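Local coordinates for protein indole-3-pyruvate decarboxylase (Azospirillum brasilense, PDB 2NXW) that catalyses the thiamine diphosphate- and metal-dependent decarboxylation of indole-3-pyruvate to indole-3-acetaldehyde, a step of auxin biosynthesis, at residues A[228-233]-A[254-259]; A[292-297]-A[318-323]. One frame throughout, in Å; residues are numbered along the deposited sequence.

How the contacts relate
Strand 225-229 comes first along the chain and passes into helix 231-235; helix 239-249 then carries the chain to strand 253-255, and contact 1 closes this beta-alpha-beta crossover. After helix 281-288, strand 292-296 enters on the other side of strand 225-229, and contact 2 closes a second loop, one without helix, where strand 317-321 joins it. The two contacts therefore follow in series, neither nesting nor crossing, and both lie in the central domain. They meet at the middle of one sheet: Met228 N approaches Phe294 O at 2.8 Å, a probable hydrogen bond, and Met228 SD packs on Leu295. Past the strand ends, Glu232 OE2 probably accepts a bond from Asp322 N.

Contact 1 (A[228-233]-A[254-259]); sequences MVCVEV and VTTFMG
Met228 and Val229 pair with Val254 and Thr255 as parallel strand ends at the margin of the central-domain sheet, just where both strands end and the backbone turns out of it; the pairing closes a beta-alpha-beta unit whose strands, 225-229 and 253-255, are joined through helices 231-235 and 239-249. Val229 donates its N to Val254 O (2.8 Å) and receives Thr256 N on its own O (3.2 Å). On one face Met228 lies alongside Val254; the bend at chi3 (81°) swings CE back to 3.8 Å from Val254 CG1 and also lays it near the methyl of Thr256. That methyl, CG2, meets Cys230 SG at 3.5 Å, while OG1 lies against Cys230 CA and CB. A glycine in place of Thr256 would probably leave Cys230 SG and Met228 CE without the methyl they share, opening a gap between Cys230 and Met228. Farther on, Val231 and Met258 run side by side, CB to CB 3.6 Å, and Gly259 lies so close to Val229 O that a CB would clash with it. Helix 281-288 covers the Met228 and Val254 face, helix 239-249 packs on Val229 from the other, and strand 292-296 continues the sheet beyond Met228.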
ATOM      1  N   MET A 228      27.644  22.402   4.944  1.00 14.62           N
ATOM      2  CA  MET A 228      26.400  22.781   5.618  1.00 14.96           C
ATOM      3  C   MET A 228      26.323  22.066   6.965  1.00 14.86           C
ATOM      4  O   MET A 228      26.433  20.839   7.038  1.00 15.20           O
ATOM      5  CB  MET A 228      25.181  22.409   4.772  1.00 18.25           C
ATOM      6  CG  MET A 228      25.090  23.161   3.465  1.00 21.27           C
ATOM      7  SD  MET A 228      23.378  23.272   2.877  1.00 25.33           S
ATOM      8  CE  MET A 228      22.799  24.637   3.871  1.00 23.97           C
ATOM      9  N   VAL A 229      26.158  22.842   8.033  1.00 14.44           N
ATOM     10  CA  VAL A 229      26.067  22.294   9.381  1.00 15.23           C
ATOM     11  C   VAL A 229      24.576  22.207   9.691  1.00 14.62           C
ATOM     12  O   VAL A 229      23.858  23.212   9.687  1.00 15.25           O
ATOM     13  CB  VAL A 229      26.830  23.192  10.369  1.00 15.51           C
ATOM     14  CG1 VAL A 229      26.666  22.682  11.788  1.00 17.32           C
ATOM     15  CG2 VAL A 229      28.309  23.202   9.978  1.00 17.46           C
ATOM     16  N   CYS A 230      24.126  20.993   9.978  1.00 15.44           N
ATOM     17  CA  CYS A 230      22.706  20.728  10.130  1.00 14.06           C
ATOM     18  C   CYS A 230      22.207  20.126  11.444  1.00 14.01           C
ATOM     19  O   CYS A 230      22.964  20.006  12.410  1.00 13.71           O
ATOM     20  CB  CYS A 230      22.298  19.873   8.927  1.00 14.47           C
ATOM     21  SG  CYS A 230      23.169  20.383   7.372  1.00 16.34           S
ATOM     22  N   VAL A 231      20.937  19.719  11.456  1.00 13.94           N
ATOM     23  CA  VAL A 231      20.289  19.226  12.672  1.00 14.54           C
ATOM     24  C   VAL A 231      20.999  18.140  13.477  1.00 13.77           C
ATOM     25  O   VAL A 231      21.088  18.248  14.696  1.00 13.85           O
ATOM     26  CB  VAL A 231      18.802  18.800  12.388  1.00 14.15           C
ATOM     27  CG1 VAL A 231      18.742  17.484  11.656  1.00 15.35           C
ATOM     28  CG2 VAL A 231      18.023  18.733  13.687  1.00 16.11           C
ATOM     29  N   GLU A 232      21.521  17.106  12.827  1.00 14.17           N
ATOM     30  CA  GLU A 232      22.193  16.059  13.594  1.00 14.45           C
ATOM     31  C   GLU A 232      23.414  16.551  14.375  1.00 14.14           C
ATOM     32  O   GLU A 232      23.769  15.976  15.404  1.00 14.40           O
ATOM     33  CB  GLU A 232      22.596  14.893  12.691  1.00 13.82           C
ATOM     34  CG  GLU A 232      21.420  14.088  12.150  1.00 15.77           C
ATOM     35  CD  GLU A 232      21.869  12.812  11.465  1.00 16.47           C
ATOM     36  OE1 GLU A 232      22.979  12.817  10.899  1.00 16.04           O
ATOM     37  OE2 GLU A 232      21.113  11.815  11.488  1.00 15.73           O
ATOM     38  N   VAL A 233      24.056  17.612  13.899  1.00 14.33           N
ATOM     39  CA  VAL A 233      25.218  18.148  14.598  1.00 13.93           C
ATOM     40  C   VAL A 233      24.760  18.655  15.963  1.00 14.02           C
ATOM     41  O   VAL A 233      25.433  18.448  16.973  1.00 15.19           O
ATOM     42  CB  VAL A 233      25.868  19.293  13.805  1.00 13.82           C
ATOM     43  CG1 VAL A 233      26.982  19.956  14.643  1.00 15.44           C
ATOM     44  CG2 VAL A 233      26.460  18.742  12.497  1.00 15.93           C
ATOM     45  N   VAL A 254      27.848  27.139   5.985  1.00 14.94           N
ATOM     46  CA  VAL A 254      26.468  27.625   6.022  1.00 14.89           C
ATOM     47  C   VAL A 254      25.675  26.691   6.942  1.00 15.65           C
ATOM     48  O   VAL A 254      26.046  25.536   7.126  1.00 16.07           O
ATOM     49  CB  VAL A 254      25.832  27.590   4.601  1.00 15.19           C
ATOM     50  CG1 VAL A 254      24.363  27.995   4.649  1.00 19.01           C
ATOM     51  CG2 VAL A 254      26.601  28.511   3.671  1.00 17.17           C
ATOM     52  N   THR A 255      24.605  27.178   7.558  1.00 15.08           N
ATOM     53  CA  THR A 255      23.800  26.288   8.393  1.00 15.36           C
ATOM     54  C   THR A 255      22.420  26.140   7.790  1.00 15.22           C
ATOM     55  O   THR A 255      21.998  26.975   6.992  1.00 15.51           O
ATOM     56  CB  THR A 255      23.597  26.822   9.840  1.00 17.02           C
ATOM     57  OG1 THR A 255      23.045  28.143   9.790  1.00 23.72           O
ATOM     58  CG2 THR A 255      24.904  26.848  10.598  1.00 19.22           C
ATOM     59  N   THR A 256      21.742  25.051   8.130  1.00 14.11           N
ATOM     60  CA  THR A 256      20.362  24.864   7.698  1.00 14.86           C
ATOM     61  C   THR A 256      19.539  25.522   8.805  1.00 16.19           C
ATOM     62  O   THR A 256      20.091  25.949   9.822  1.00 16.19           O
ATOM     63  CB  THR A 256      19.957  23.390   7.647  1.00 14.46           C
ATOM     64  OG1 THR A 256      20.204  22.790   8.926  1.00 15.36           O
ATOM     65  CG2 THR A 256      20.719  22.668   6.546  1.00 15.30           C
ATOM     66  N   PHE A 257      18.224  25.600   8.629  1.00 16.31           N
ATOM     67  CA  PHE A 257      17.383  26.208   9.656  1.00 16.76           C
ATOM     68  C   PHE A 257      17.561  25.531  11.016  1.00 16.27           C
ATOM     69  O   PHE A 257      17.674  26.204  12.044  1.00 17.04           O
ATOM     70  CB  PHE A 257      15.906  26.133   9.257  1.00 17.33           C
ATOM     71  CG  PHE A 257      14.980  26.636  10.317  1.00 18.53           C
ATOM     72  CD1 PHE A 257      14.872  27.999  10.575  1.00 20.40           C
ATOM     73  CD2 PHE A 257      14.263  25.745  11.107  1.00 20.00           C
ATOM     74  CE1 PHE A 257      14.060  28.463  11.609  1.00 21.68           C
ATOM     75  CE2 PHE A 257      13.453  26.201  12.145  1.00 21.91           C
ATOM     76  CZ  PHE A 257      13.353  27.563  12.392  1.00 21.13           C
ATOM     77  N   MET A 258      17.574  24.200  11.031  1.00 16.24           N
ATOM     78  CA  MET A 258      17.731  23.471  12.285  1.00 18.24           C
ATOM     79  C   MET A 258      19.158  23.521  12.818  1.00 19.11           C
ATOM     80  O   MET A 258      19.419  23.083  13.940  1.00 20.97           O
ATOM     81  CB  MET A 258      17.293  22.016  12.123  1.00 20.32           C
ATOM     82  CG  MET A 258      15.818  21.841  11.821  1.00 24.75           C
ATOM     83  SD  MET A 258      14.747  21.839  13.285  1.00 30.63           S
ATOM     84  CE  MET A 258      13.167  22.446  12.582  1.00 28.19           C
ATOM     85  N   GLY A 259      20.080  24.050  12.016  1.00 17.47           N
ATOM     86  CA  GLY A 259      21.454  24.170  12.470  1.00 17.37           C
ATOM     87  C   GLY A 259      21.762  25.617  12.840  1.00 16.95           C
ATOM     88  O   GLY A 259      22.886  25.937  13.218  1.00 18.21           O
TER

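Contact 2 (A[292-297]-A[318-323]); sequences GLFLLG and IHAFDR
Strands 292-296 and 317-321 run parallel, the axis of the first 4° from that of residues 318-321 and 4.8 Å away at closest approach, joined by an alternating ladder of four backbone hydrogen bonds: Ile318 N to Leu293 O, Leu295 N to Ile318 O, Ala320 N to Leu295 O and Gly297 N to Ala320 O. Gly297 N reaches Ala320 O at 2.7 Å, but the bond is bent, 132° at the hydrogen, as the first strand leaves the sheet at Gly297 with positive phi. On one face Phe294, its CG anti to the backbone N (chi1 -170°), swings its ring across Ile318, and CD1 rests 3.7 Å from Ile318 CG2. The same ring turns its edge to the methyl of Ala320, which Leu296 CD1 also approaches, both loosely. On the other face His319 slants across Leu295, with ND1 4.0 Å from Leu295 CB; this buried nitrogen has no polar partner. At the strand ends the edge of Phe321 meets Gly297, CD1 lying 3.6 Å from its O, while Lys110 makes a cation-pi contact with the ring. This is interior parallel pairing of the central-domain sheet: helices 205-221 and 337-346 cover the Phe294 face, and strand 225-229 flanks strand 292-296 on the side away from 317-321.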
ATOM      1  N   GLY A 292      29.928  20.736  -4.730  1.00 20.08           N
ATOM      2  CA  GLY A 292      30.502  19.916  -3.675  1.00 18.73           C
ATOM      3  C   GLY A 292      29.813  20.333  -2.387  1.00 17.52           C
ATOM      4  O   GLY A 292      30.420  20.951  -1.508  1.00 17.25           O
ATOM      5  N   LEU A 293      28.526  20.004  -2.296  1.00 17.38           N
ATOM      6  CA  LEU A 293      27.699  20.361  -1.141  1.00 17.25           C
ATOM      7  C   LEU A 293      27.699  19.261  -0.083  1.00 15.65           C
ATOM      8  O   LEU A 293      27.081  18.214  -0.250  1.00 16.97           O
ATOM      9  CB  LEU A 293      26.269  20.631  -1.610  1.00 18.34           C
ATOM     10  CG  LEU A 293      25.264  21.166  -0.587  1.00 16.95           C
ATOM     11  CD1 LEU A 293      25.702  22.528  -0.050  1.00 18.24           C
ATOM     12  CD2 LEU A 293      23.900  21.268  -1.258  1.00 18.39           C
ATOM     13  N   PHE A 294      28.397  19.508   1.017  1.00 14.78           N
ATOM     14  CA  PHE A 294      28.495  18.532   2.097  1.00 14.43           C
ATOM     15  C   PHE A 294      27.415  18.820   3.143  1.00 14.72           C
ATOM     16  O   PHE A 294      27.559  19.744   3.945  1.00 15.98           O
ATOM     17  CB  PHE A 294      29.898  18.631   2.710  1.00 15.74           C
ATOM     18  CG  PHE A 294      30.247  17.540   3.691  1.00 15.44           C
ATOM     19  CD1 PHE A 294      29.367  16.496   3.979  1.00 14.32           C
ATOM     20  CD2 PHE A 294      31.489  17.559   4.324  1.00 15.17           C
ATOM     21  CE1 PHE A 294      29.726  15.487   4.885  1.00 15.75           C
ATOM     22  CE2 PHE A 294      31.854  16.560   5.228  1.00 16.03           C
ATOM     23  CZ  PHE A 294      30.974  15.524   5.508  1.00 15.18           C
ATOM     24  N   LEU A 295      26.342  18.032   3.113  1.00 14.84           N
ATOM     25  CA  LEU A 295      25.235  18.191   4.057  1.00 15.59           C
ATOM     26  C   LEU A 295      25.554  17.337   5.273  1.00 15.19           C
ATOM     27  O   LEU A 295      25.293  16.125   5.293  1.00 16.60           O
ATOM     28  CB  LEU A 295      23.919  17.727   3.427  1.00 16.30           C
ATOM     29  CG  LEU A 295      23.487  18.443   2.151  1.00 16.71           C
ATOM     30  CD1 LEU A 295      22.205  17.814   1.622  1.00 17.20           C
ATOM     31  CD2 LEU A 295      23.286  19.926   2.437  1.00 17.70           C
ATOM     32  N   LEU A 296      26.116  17.971   6.293  1.00 14.46           N
ATOM     33  CA  LEU A 296      26.488  17.257   7.502  1.00 14.89           C
ATOM     34  C   LEU A 296      25.314  17.167   8.476  1.00 15.18           C
ATOM     35  O   LEU A 296      25.101  18.076   9.289  1.00 15.07           O
ATOM     36  CB  LEU A 296      27.697  17.955   8.153  1.00 16.06           C
ATOM     37  CG  LEU A 296      28.437  17.212   9.272  1.00 16.82           C
ATOM     38  CD1 LEU A 296      29.116  15.970   8.719  1.00 20.00           C
ATOM     39  CD2 LEU A 296      29.468  18.145   9.896  1.00 18.60           C
ATOM     40  N   GLY A 297      24.546  16.081   8.359  1.00 14.89           N
ATOM     41  CA  GLY A 297      23.413  15.823   9.244  1.00 15.73           C
ATOM     42  C   GLY A 297      22.089  16.458   8.873  1.00 15.40           C
ATOM     43  O   GLY A 297      21.236  16.644   9.744  1.00 15.85           O
ATOM     44  N   ILE A 318      26.982  15.496  -0.867  1.00 18.32           N
ATOM     45  CA  ILE A 318      27.442  14.472   0.058  1.00 18.00           C
ATOM     46  C   ILE A 318      26.455  14.595   1.209  1.00 18.14           C
ATOM     47  O   ILE A 318      26.485  15.575   1.954  1.00 18.08           O
ATOM     48  CB  ILE A 318      28.855  14.769   0.571  1.00 17.94           C
ATOM     49  CG1 ILE A 318      29.826  14.813  -0.613  1.00 20.10           C
ATOM     50  CG2 ILE A 318      29.275  13.701   1.570  1.00 19.07           C
ATOM     51  CD1 ILE A 318      31.207  15.292  -0.258  1.00 21.84           C
ATOM     52  N   HIS A 319      25.585  13.601   1.350  1.00 17.31           N
ATOM     53  CA  HIS A 319      24.551  13.627   2.379  1.00 17.48           C
ATOM     54  C   HIS A 319      24.841  12.655   3.522  1.00 16.88           C
ATOM     55  O   HIS A 319      24.700  11.442   3.364  1.00 18.64           O
ATOM     56  CB  HIS A 319      23.210  13.312   1.707  1.00 18.84           C
ATOM     57  CG  HIS A 319      22.020  13.364   2.618  1.00 20.01           C
ATOM     58  ND1 HIS A 319      21.877  14.294   3.625  1.00 21.08           N
ATOM     59  CD2 HIS A 319      20.872  12.644   2.607  1.00 18.44           C
ATOM     60  CE1 HIS A 319      20.691  14.149   4.190  1.00 17.02           C
ATOM     61  NE2 HIS A 319      20.062  13.156   3.590  1.00 22.42           N
ATOM     62  N   ALA A 320      25.258  13.193   4.667  1.00 15.85           N
ATOM     63  CA  ALA A 320      25.543  12.374   5.842  1.00 16.72           C
ATOM     64  C   ALA A 320      24.331  12.541   6.749  1.00 17.26           C
ATOM     65  O   ALA A 320      24.083  13.636   7.258  1.00 18.29           O
ATOM     66  CB  ALA A 320      26.821  12.860   6.535  1.00 17.94           C
ATOM     67  N   PHE A 321      23.588  11.460   6.959  1.00 17.14           N
ATOM     68  CA  PHE A 321      22.356  11.529   7.744  1.00 16.73           C
ATOM     69  C   PHE A 321      21.857  10.126   8.070  1.00 17.10           C
ATOM     70  O   PHE A 321      22.116   9.194   7.319  1.00 16.07           O
ATOM     71  CB  PHE A 321      21.308  12.254   6.894  1.00 15.36           C
ATOM     72  CG  PHE A 321      20.016  12.539   7.598  1.00 16.09           C
ATOM     73  CD1 PHE A 321      19.950  13.484   8.614  1.00 15.60           C
ATOM     74  CD2 PHE A 321      18.850  11.895   7.201  1.00 15.24           C
ATOM     75  CE1 PHE A 321      18.737  13.793   9.222  1.00 14.72           C
ATOM     76  CE2 PHE A 321      17.625  12.193   7.799  1.00 16.07           C
ATOM     77  CZ  PHE A 321      17.570  13.144   8.811  1.00 13.74           C
ATOM     78  N   ASP A 322      21.133   9.984   9.178  1.00 16.57           N
ATOM     79  CA  ASP A 322      20.570   8.693   9.577  1.00 17.93           C
ATOM     80  C   ASP A 322      21.581   7.546   9.583  1.00 17.99           C
ATOM     81  O   ASP A 322      21.270   6.429   9.172  1.00 19.14           O
ATOM     82  CB  ASP A 322      19.382   8.317   8.671  1.00 17.99           C
ATOM     83  CG  ASP A 322      18.060   8.916   9.140  1.00 19.66           C
ATOM     84  OD1 ASP A 322      17.997   9.428  10.276  1.00 20.56           O
ATOM     85  OD2 ASP A 322      17.080   8.851   8.365  1.00 21.43           O
ATOM     86  N   ARG A 323      22.785   7.838  10.065  1.00 17.22           N
ATOM     87  CA  ARG A 323      23.872   6.861  10.162  1.00 18.48           C
ATOM     88  C   ARG A 323      24.326   6.277   8.828  1.00 18.70           C
ATOM     89  O   ARG A 323      24.748   5.123   8.764  1.00 18.46           O
ATOM     90  CB  ARG A 323      23.492   5.730  11.131  1.00 18.21           C
ATOM     91  CG  ARG A 323      23.282   6.201  12.570  1.00 18.36           C
ATOM     92  CD  ARG A 323      22.940   5.046  13.513  1.00 20.64           C
ATOM     93  NE  ARG A 323      24.065   4.134  13.723  1.00 22.03           N
ATOM     94  CZ  ARG A 323      25.066   4.333  14.576  1.00 24.70           C
ATOM     95  NH1 ARG A 323      25.109   5.424  15.332  1.00 26.40           N
ATOM     96  NH2 ARG A 323      26.036   3.428  14.672  1.00 25.62           N
TER